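Local coordinates for protein citryl-spermidine/3,4-dihydroxybenzoyl-citryl-spermidine:spermidine ligase (Bacillus anthracis, PDB 3TO3) that condenses spermidine with citryl-spermidine intermediates at the expense of ATP, a step in the biosynthesis of the siderophore petrobactin in the anthrax bacillus, at residues H376-E380 with Q381-V385. Numbering follows the deposited sequence. Where two conformers were deposited one is given.
Sequences HYLGE and QEDAV
Gly379 and Glu382 close a type I beta turn, with Glu380 and Gln381 at its two corners, and the pair illustrates how a side chain can reinforce a turn. Gln381 supplies the backbone of the second corner; its CB bond points away from the preceding residues, although CB still brushes the carbonyl carbon of Glu380. Glu382 then meets Gly379 twice. Its N donates to Gly379 O at 3.3 Å, a longish bond that approaches well above the carbonyl plane. The carboxylate answers in the reverse sense: the N-H of Gly379 donates to Glu382 OE1 at 2.9 Å in a nearly straight bond (165°), arriving from above the carboxylate plane. With chi1 at -59°, CG sits beside the residue's own N, and the extended chain folds back along Gly379, whose bare CA lies 4.0 Å from Glu382 CD. Asp383 turns away from the loop and uses OD1, on its anti side, to accept Ala384 N at 2.8 Å. Ala384 faces back, its CB 4.2 Å from Leu378 CD2, an apolar contact beside strand 443-448, which Leu378 also touches through Val446. The turn thus leads the loop into a strand of the mixed sheet, paired with 443-448 through backbone bonds of Asp383 to His447 and Val385 to Leu445. The N-H of Gly379 at OE1 and the weak, long ion pairs of OE1 to Arg454 and OE2 to Arg343 would favour an ionised Glu382.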
ATOM      1  N   HIS B 376      -6.006  18.697 -33.375  0.57 60.58           N
ATOM      2  CA  HIS B 376      -5.491  19.965 -33.869  0.57 62.83           C
ATOM      3  C   HIS B 376      -4.829  19.732 -35.229  0.57 67.26           C
ATOM      4  O   HIS B 376      -4.990  20.523 -36.151  0.57 75.60           O
ATOM      5  CB  HIS B 376      -4.484  20.506 -32.840  0.57 64.80           C
ATOM      6  CG  HIS B 376      -3.864  21.826 -33.191  0.57 70.13           C
ATOM      7  ND1 HIS B 376      -3.243  22.067 -34.397  0.57 76.88           N
ATOM      8  CD2 HIS B 376      -3.724  22.963 -32.463  0.57 76.29           C
ATOM      9  CE1 HIS B 376      -2.777  23.306 -34.410  0.57 83.30           C
ATOM     10  NE2 HIS B 376      -3.055  23.870 -33.247  0.57 80.18           N
ATOM     11  N   TYR B 377      -4.089  18.633 -35.347  1.00 65.21           N
ATOM     12  CA  TYR B 377      -3.314  18.319 -36.557  1.00 59.23           C
ATOM     13  C   TYR B 377      -3.934  17.486 -37.687  1.00 60.52           C
ATOM     14  O   TYR B 377      -3.411  17.481 -38.799  1.00 63.63           O
ATOM     15  CB  TYR B 377      -2.020  17.614 -36.153  1.00 54.09           C
ATOM     16  CG  TYR B 377      -1.059  18.478 -35.385  1.00 60.20           C
ATOM     17  CD1 TYR B 377      -0.244  19.397 -36.041  1.00 52.54           C
ATOM     18  CD2 TYR B 377      -0.948  18.365 -33.997  1.00 54.57           C
ATOM     19  CE1 TYR B 377       0.653  20.187 -35.335  1.00 55.63           C
ATOM     20  CE2 TYR B 377      -0.049  19.146 -33.277  1.00 53.34           C
ATOM     21  CZ  TYR B 377       0.756  20.057 -33.947  1.00 61.94           C
ATOM     22  OH  TYR B 377       1.655  20.840 -33.235  1.00 58.64           O
ATOM     23  N   LEU B 378      -5.030  16.783 -37.432  1.00 61.26           N
ATOM     24  CA  LEU B 378      -5.469  15.778 -38.398  1.00 58.38           C
ATOM     25  C   LEU B 378      -6.202  16.413 -39.551  1.00 63.97           C
ATOM     26  O   LEU B 378      -7.124  17.172 -39.339  1.00 67.90           O
ATOM     27  CB  LEU B 378      -6.372  14.736 -37.745  1.00 52.91           C
ATOM     28  CG  LEU B 378      -5.708  13.763 -36.765  1.00 57.47           C
ATOM     29  CD1 LEU B 378      -6.751  12.771 -36.249  1.00 62.16           C
ATOM     30  CD2 LEU B 378      -4.497  13.021 -37.369  1.00 47.29           C
ATOM     31  N   GLY B 379      -5.798  16.085 -40.773  1.00 74.25           N
ATOM     32  CA  GLY B 379      -6.482  16.575 -41.955  1.00 75.00           C
ATOM     33  C   GLY B 379      -7.873  15.983 -42.097  1.00 80.37           C
ATOM     34  O   GLY B 379      -8.277  15.132 -41.305  1.00 74.06           O
ATOM     35  N   GLU B 380      -8.602  16.403 -43.127  1.00 93.12           N
ATOM     36  CA  GLU B 380     -10.016  16.052 -43.217  1.00 96.85           C
ATOM     37  C   GLU B 380     -10.282  14.567 -43.477  1.00 86.31           C
ATOM     38  O   GLU B 380     -11.247  14.011 -42.953  1.00 85.22           O
ATOM     39  CB  GLU B 380     -10.757  16.932 -44.225  1.00105.58           C
ATOM     40  CG  GLU B 380     -12.267  16.803 -44.121  1.00115.06           C
ATOM     41  CD  GLU B 380     -13.008  17.935 -44.817  1.00127.54           C
ATOM     42  OE1 GLU B 380     -13.625  18.762 -44.109  1.00129.22           O
ATOM     43  OE2 GLU B 380     -12.983  17.996 -46.069  1.00130.38           O
ATOM     44  N   GLN B 381      -9.449  13.921 -44.282  1.00 74.79           N
ATOM     45  CA  GLN B 381      -9.630  12.485 -44.470  1.00 76.85           C
ATOM     46  C   GLN B 381      -8.741  11.607 -43.587  1.00 72.85           C
ATOM     47  O   GLN B 381      -8.840  10.384 -43.632  1.00 75.24           O
ATOM     48  CB  GLN B 381      -9.451  12.113 -45.938  1.00 88.26           C
ATOM     49  CG  GLN B 381     -10.471  12.756 -46.857  1.00 98.94           C
ATOM     50  CD  GLN B 381      -9.986  12.789 -48.284  1.00108.01           C
ATOM     51  OE1 GLN B 381      -9.117  13.589 -48.633  1.00111.07           O
ATOM     52  NE2 GLN B 381     -10.523  11.902 -49.116  1.00109.29           N
ATOM     53  N   GLU B 382      -7.880  12.223 -42.783  1.00 67.42           N
ATOM     54  CA  GLU B 382      -6.909  11.473 -41.987  1.00 62.35           C
ATOM     55  C   GLU B 382      -7.513  10.924 -40.692  1.00 57.38           C
ATOM     56  O   GLU B 382      -8.360  11.555 -40.096  1.00 65.90           O
ATOM     57  CB  GLU B 382      -5.685  12.353 -41.687  1.00 57.84           C
ATOM     58  CG  GLU B 382      -4.974  12.855 -42.939  1.00 60.34           C
ATOM     59  CD  GLU B 382      -3.739  13.729 -42.674  1.00 71.54           C
ATOM     60  OE1 GLU B 382      -3.587  14.345 -41.582  1.00 62.52           O
ATOM     61  OE2 GLU B 382      -2.905  13.800 -43.604  1.00 84.91           O
ATOM     62  N   ASP B 383      -7.100   9.736 -40.270  1.00 61.16           N
ATOM     63  CA  ASP B 383      -7.338   9.296 -38.885  1.00 57.90           C
ATOM     64  C   ASP B 383      -6.007   8.872 -38.253  1.00 49.72           C
ATOM     65  O   ASP B 383      -4.944   9.017 -38.872  1.00 50.71           O
ATOM     66  CB  ASP B 383      -8.382   8.169 -38.794  1.00 69.95           C
ATOM     67  CG  ASP B 383      -9.233   8.242 -37.502  1.00 80.64           C
ATOM     68  OD1 ASP B 383      -8.751   8.760 -36.447  1.00 67.84           O
ATOM     69  OD2 ASP B 383     -10.398   7.781 -37.556  1.00 88.92           O
ATOM     70  N   ALA B 384      -6.052   8.356 -37.030  1.00 36.55           N
ATOM     71  CA  ALA B 384      -4.823   8.096 -36.299  1.00 42.37           C
ATOM     72  C   ALA B 384      -4.968   6.854 -35.464  1.00 44.98           C
ATOM     73  O   ALA B 384      -6.046   6.564 -34.961  1.00 45.11           O
ATOM     74  CB  ALA B 384      -4.466   9.293 -35.389  1.00 39.47           C
ATOM     75  N   VAL B 385      -3.869   6.134 -35.298  1.00 42.07           N
ATOM     76  CA  VAL B 385      -3.873   4.953 -34.463  1.00 43.35           C
ATOM     77  C   VAL B 385      -2.618   4.996 -33.590  1.00 35.21           C
ATOM     78  O   VAL B 385      -1.551   5.361 -34.059  1.00 43.82           O
ATOM     79  CB  VAL B 385      -3.927   3.641 -35.357  1.00 45.20           C
ATOM     80  CG1 VAL B 385      -2.837   3.649 -36.390  1.00 42.57           C
ATOM     81  CG2 VAL B 385      -3.782   2.409 -34.521  1.00 51.62           C
TER